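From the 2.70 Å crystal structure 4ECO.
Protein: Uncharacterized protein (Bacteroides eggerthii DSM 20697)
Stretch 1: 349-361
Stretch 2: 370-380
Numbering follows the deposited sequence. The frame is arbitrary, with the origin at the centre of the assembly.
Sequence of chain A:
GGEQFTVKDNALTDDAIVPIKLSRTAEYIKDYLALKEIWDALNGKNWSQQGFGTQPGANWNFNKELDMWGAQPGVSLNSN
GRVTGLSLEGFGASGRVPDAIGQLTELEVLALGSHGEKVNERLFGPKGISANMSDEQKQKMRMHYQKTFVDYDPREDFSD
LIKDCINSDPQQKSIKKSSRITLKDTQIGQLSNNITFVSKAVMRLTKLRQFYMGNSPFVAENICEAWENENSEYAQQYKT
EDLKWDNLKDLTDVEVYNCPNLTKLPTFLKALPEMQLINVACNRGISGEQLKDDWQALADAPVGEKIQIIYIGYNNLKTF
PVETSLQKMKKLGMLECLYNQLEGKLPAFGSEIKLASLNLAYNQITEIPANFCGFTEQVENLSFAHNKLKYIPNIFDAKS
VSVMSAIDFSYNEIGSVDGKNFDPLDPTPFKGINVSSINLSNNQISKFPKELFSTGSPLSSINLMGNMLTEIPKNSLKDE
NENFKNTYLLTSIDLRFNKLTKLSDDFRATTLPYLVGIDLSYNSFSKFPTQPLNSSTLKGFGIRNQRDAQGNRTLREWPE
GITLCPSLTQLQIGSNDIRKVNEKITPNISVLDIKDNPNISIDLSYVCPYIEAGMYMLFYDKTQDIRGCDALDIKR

Stretch 1, residues 349-361: FGSEIKLASLNLA
Stretch 2, residues 370-380: ANFCGFTEQVE

Two parallel segments of one chain meet along a short backbone ladder, burying 788 Å² between them. F349 (phi/psi -85/-38) opens it: its N donates to F372 O at 2.9 Å. Its ring (chi1 m, chi2 -90°) turns an edge toward the face of the F372 ring, planes at 80° and centroids 5.5 Å apart; F372 reaches back from a CA-to-CB bond pointing away through chi1 t, chi2 67°.

G350 adopts 111/157, a conformation that calls for glycine, since a CB would jam against the preceding carbonyl. Its N makes weak bonds to N371 O (3.0 Å) and F372 O (3.4 Å), while its O receives a CA-H contact from C373 CA at 3.3 Å. The chain then turns a corner through S351, E352 and I353, the first two near -58/-33, I353 at -84/116. S351 OG lies 2.6 Å from N371 OD1, and S351 O is 3.3 Å from G374 CA. There a CB on G374 (-106/-178) would strike S351 O, so glycine permits the close approach.

Beyond the corner the register is K354 with G374 and L355 with F375. G374 N donates to I353 O (2.8 Å), L355 N to G374 O (3.1 Å, 171°), and T376 N to L355 O (3.1 Å). Lysine suits exposed K354 (-102/110; m, m, t, t): its methylenes pack along stretch 2, CD 3.5 Å from F375 N, while NZ bonds weakly to S351 O at 3.2 Å.

L355 (-93/139; m, t) points to the opposite face, shared with C373 and F375; buried there, its apolar CD1 packs 3.7 Å from C373 SG (chi1 p). A356 CB sits 3.4 Å from OG1 of T376, first residue of the type I turn T376–V379. After S357 points away, L358 (-151/123; t, p) sends CD2 to the F372 edge, 3.8 Å from CE2. L360 (m, t) adds CD1 4.2 Å from F372 CZ; apolar like F349 and L358, it suits this buried cluster around F372.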

# COMPACT_ATOMS: atom_id res chain seq x y z
N PHE A 349 11.44 -1.70 17.05
CA PHE A 349 12.45 -2.60 16.46
C PHE A 349 13.89 -2.10 16.74
O PHE A 349 14.81 -2.90 16.94
CB PHE A 349 12.26 -2.73 14.94
CG PHE A 349 10.98 -3.38 14.47
CD1 PHE A 349 10.92 -4.76 14.27
CD2 PHE A 349 9.85 -2.62 14.21
CE1 PHE A 349 9.74 -5.36 13.85
CE2 PHE A 349 8.66 -3.23 13.80
CZ PHE A 349 8.62 -4.60 13.62
N GLY A 350 14.04 -0.77 16.68
CA GLY A 350 15.31 -0.07 16.82
C GLY A 350 15.73 0.55 15.50
O GLY A 350 15.30 0.10 14.44
N SER A 351 16.59 1.60 15.57
CA SER A 351 17.13 2.33 14.41
C SER A 351 17.92 1.41 13.47
O SER A 351 17.97 1.66 12.26
CB SER A 351 18.05 3.46 14.86
OG SER A 351 17.70 4.04 16.11
N GLU A 352 18.58 0.38 14.04
CA GLU A 352 19.41 -0.63 13.37
C GLU A 352 18.65 -1.39 12.27
O GLU A 352 19.27 -1.77 11.26
CB GLU A 352 19.97 -1.64 14.37
CG GLU A 352 20.85 -1.02 15.45
CD GLU A 352 20.15 -0.06 16.40
OE1 GLU A 352 18.93 -0.23 16.67
OE2 GLU A 352 20.82 0.89 16.86
N ILE A 353 17.33 -1.64 12.46
CA ILE A 353 16.46 -2.31 11.49
C ILE A 353 16.01 -1.23 10.52
O ILE A 353 15.38 -0.26 10.94
CB ILE A 353 15.31 -3.10 12.20
CG1 ILE A 353 15.88 -4.40 12.84
CG2 ILE A 353 14.14 -3.39 11.25
CD1 ILE A 353 15.16 -4.88 14.04
N LYS A 354 16.40 -1.36 9.25
CA LYS A 354 16.15 -0.38 8.20
C LYS A 354 14.99 -0.81 7.30
O LYS A 354 15.13 -1.76 6.53
CB LYS A 354 17.43 -0.17 7.36
CG LYS A 354 18.63 0.31 8.15
CD LYS A 354 18.50 1.75 8.60
CE LYS A 354 19.67 2.15 9.46
NZ LYS A 354 19.43 3.46 10.10
N LEU A 355 13.85 -0.11 7.39
CA LEU A 355 12.70 -0.44 6.55
C LEU A 355 12.69 0.38 5.25
O LEU A 355 12.98 1.58 5.25
CB LEU A 355 11.37 -0.24 7.31
CG LEU A 355 11.14 -1.11 8.56
CD1 LEU A 355 9.90 -0.69 9.27
CD2 LEU A 355 11.04 -2.59 8.22
N ALA A 356 12.35 -0.29 4.13
CA ALA A 356 12.16 0.29 2.80
C ALA A 356 10.66 0.56 2.56
O ALA A 356 10.28 1.46 1.81
CB ALA A 356 12.71 -0.65 1.74
N SER A 357 9.81 -0.24 3.22
CA SER A 357 8.36 -0.14 3.21
C SER A 357 7.85 -0.20 4.62
O SER A 357 8.32 -1.02 5.38
CB SER A 357 7.73 -1.26 2.37
OG SER A 357 7.79 -1.03 0.97
N LEU A 358 6.87 0.63 4.95
CA LEU A 358 6.17 0.60 6.23
C LEU A 358 4.76 1.13 5.99
O LEU A 358 4.56 2.20 5.42
CB LEU A 358 6.90 1.36 7.34
CG LEU A 358 6.27 1.35 8.74
CD1 LEU A 358 6.26 -0.07 9.34
CD2 LEU A 358 6.98 2.32 9.65
N ASN A 359 3.79 0.32 6.34
CA ASN A 359 2.38 0.66 6.19
C ASN A 359 1.62 0.10 7.39
O ASN A 359 1.44 -1.11 7.50
CB ASN A 359 1.83 0.15 4.86
CG ASN A 359 0.56 0.84 4.42
OD1 ASN A 359 -0.41 0.98 5.20
ND2 ASN A 359 0.55 1.30 3.16
N LEU A 360 1.22 1.00 8.33
CA LEU A 360 0.50 0.68 9.57
C LEU A 360 -0.93 1.25 9.53
O LEU A 360 -1.58 1.36 10.57
CB LEU A 360 1.28 1.26 10.77
CG LEU A 360 2.73 0.76 10.97
CD1 LEU A 360 3.44 1.53 12.06
CD2 LEU A 360 2.78 -0.73 11.28
N ALA A 361 -1.42 1.58 8.32
CA ALA A 361 -2.71 2.21 8.17
C ALA A 361 -3.85 1.30 8.63
O ALA A 361 -3.72 0.08 8.63
CB ALA A 361 -2.93 2.64 6.74
N ALA A 370 10.13 6.53 19.84
CA ALA A 370 11.32 7.27 19.39
C ALA A 370 12.26 6.40 18.55
O ALA A 370 12.83 6.88 17.56
CB ALA A 370 12.07 7.82 20.59
N ASN A 371 12.37 5.11 18.91
CA ASN A 371 13.27 4.21 18.22
C ASN A 371 12.53 3.16 17.41
O ASN A 371 13.04 2.04 17.24
CB ASN A 371 14.18 3.53 19.25
CG ASN A 371 15.61 3.49 18.79
OD1 ASN A 371 16.09 4.42 18.11
ND2 ASN A 371 16.36 2.45 19.18
N PHE A 372 11.34 3.52 16.89
CA PHE A 372 10.51 2.54 16.20
C PHE A 372 11.31 1.75 15.15
O PHE A 372 11.31 0.51 15.21
CB PHE A 372 9.28 3.16 15.57
CG PHE A 372 8.40 2.08 15.00
CD1 PHE A 372 7.75 1.17 15.84
CD2 PHE A 372 8.26 1.93 13.62
CE1 PHE A 372 6.97 0.14 15.31
CE2 PHE A 372 7.47 0.90 13.09
CZ PHE A 372 6.83 0.01 13.94
N CYS A 373 12.02 2.46 14.23
CA CYS A 373 12.84 1.84 13.19
C CYS A 373 13.74 2.87 12.50
O CYS A 373 13.61 4.07 12.71
CB CYS A 373 11.94 1.16 12.16
SG CYS A 373 10.95 2.32 11.18
N GLY A 374 14.61 2.36 11.62
CA GLY A 374 15.45 3.12 10.72
C GLY A 374 14.86 2.99 9.33
O GLY A 374 13.80 2.37 9.17
N PHE A 375 15.51 3.58 8.31
CA PHE A 375 15.01 3.49 6.94
C PHE A 375 16.14 3.40 5.90
O PHE A 375 17.18 4.02 6.06
CB PHE A 375 14.11 4.71 6.61
CG PHE A 375 12.92 4.96 7.52
CD1 PHE A 375 11.71 4.31 7.31
CD2 PHE A 375 13.02 5.86 8.58
CE1 PHE A 375 10.63 4.53 8.18
CE2 PHE A 375 11.93 6.09 9.43
CZ PHE A 375 10.75 5.42 9.22
N THR A 376 15.90 2.65 4.82
CA THR A 376 16.81 2.51 3.68
C THR A 376 16.68 3.76 2.79
O THR A 376 15.64 4.42 2.81
CB THR A 376 16.52 1.20 2.89
OG1 THR A 376 15.43 1.39 1.98
CG2 THR A 376 16.29 -0.01 3.78
N GLU A 377 17.72 4.08 1.98
CA GLU A 377 17.71 5.25 1.07
C GLU A 377 16.72 5.04 -0.10
O GLU A 377 16.54 5.95 -0.92
CB GLU A 377 19.12 5.53 0.51
CG GLU A 377 20.26 5.52 1.52
CD GLU A 377 20.96 4.17 1.68
OE1 GLU A 377 20.31 3.11 1.50
OE2 GLU A 377 22.17 4.19 2.02
N GLN A 378 16.06 3.86 -0.16
CA GLN A 378 15.16 3.48 -1.25
C GLN A 378 13.66 3.70 -0.90
O GLN A 378 12.80 3.40 -1.75
CB GLN A 378 15.37 1.98 -1.64
CG GLN A 378 16.82 1.45 -1.58
CD GLN A 378 17.83 2.32 -2.28
OE1 GLN A 378 17.58 2.90 -3.36
NE2 GLN A 378 19.01 2.45 -1.66
N VAL A 379 13.35 4.23 0.32
CA VAL A 379 11.97 4.50 0.78
C VAL A 379 11.29 5.50 -0.15
O VAL A 379 11.80 6.59 -0.41
CB VAL A 379 11.92 5.03 2.23
CG1 VAL A 379 10.50 5.40 2.63
CG2 VAL A 379 12.51 4.03 3.21
N GLU A 380 10.13 5.10 -0.66
CA GLU A 380 9.36 5.99 -1.52
C GLU A 380 8.23 6.59 -0.68
O GLU A 380 8.30 7.77 -0.35
CB GLU A 380 8.83 5.26 -2.78
CG GLU A 380 8.41 6.23 -3.88
CD GLU A 380 7.48 5.77 -4.99
OE1 GLU A 380 7.02 4.60 -4.94
OE2 GLU A 380 7.21 6.58 -5.90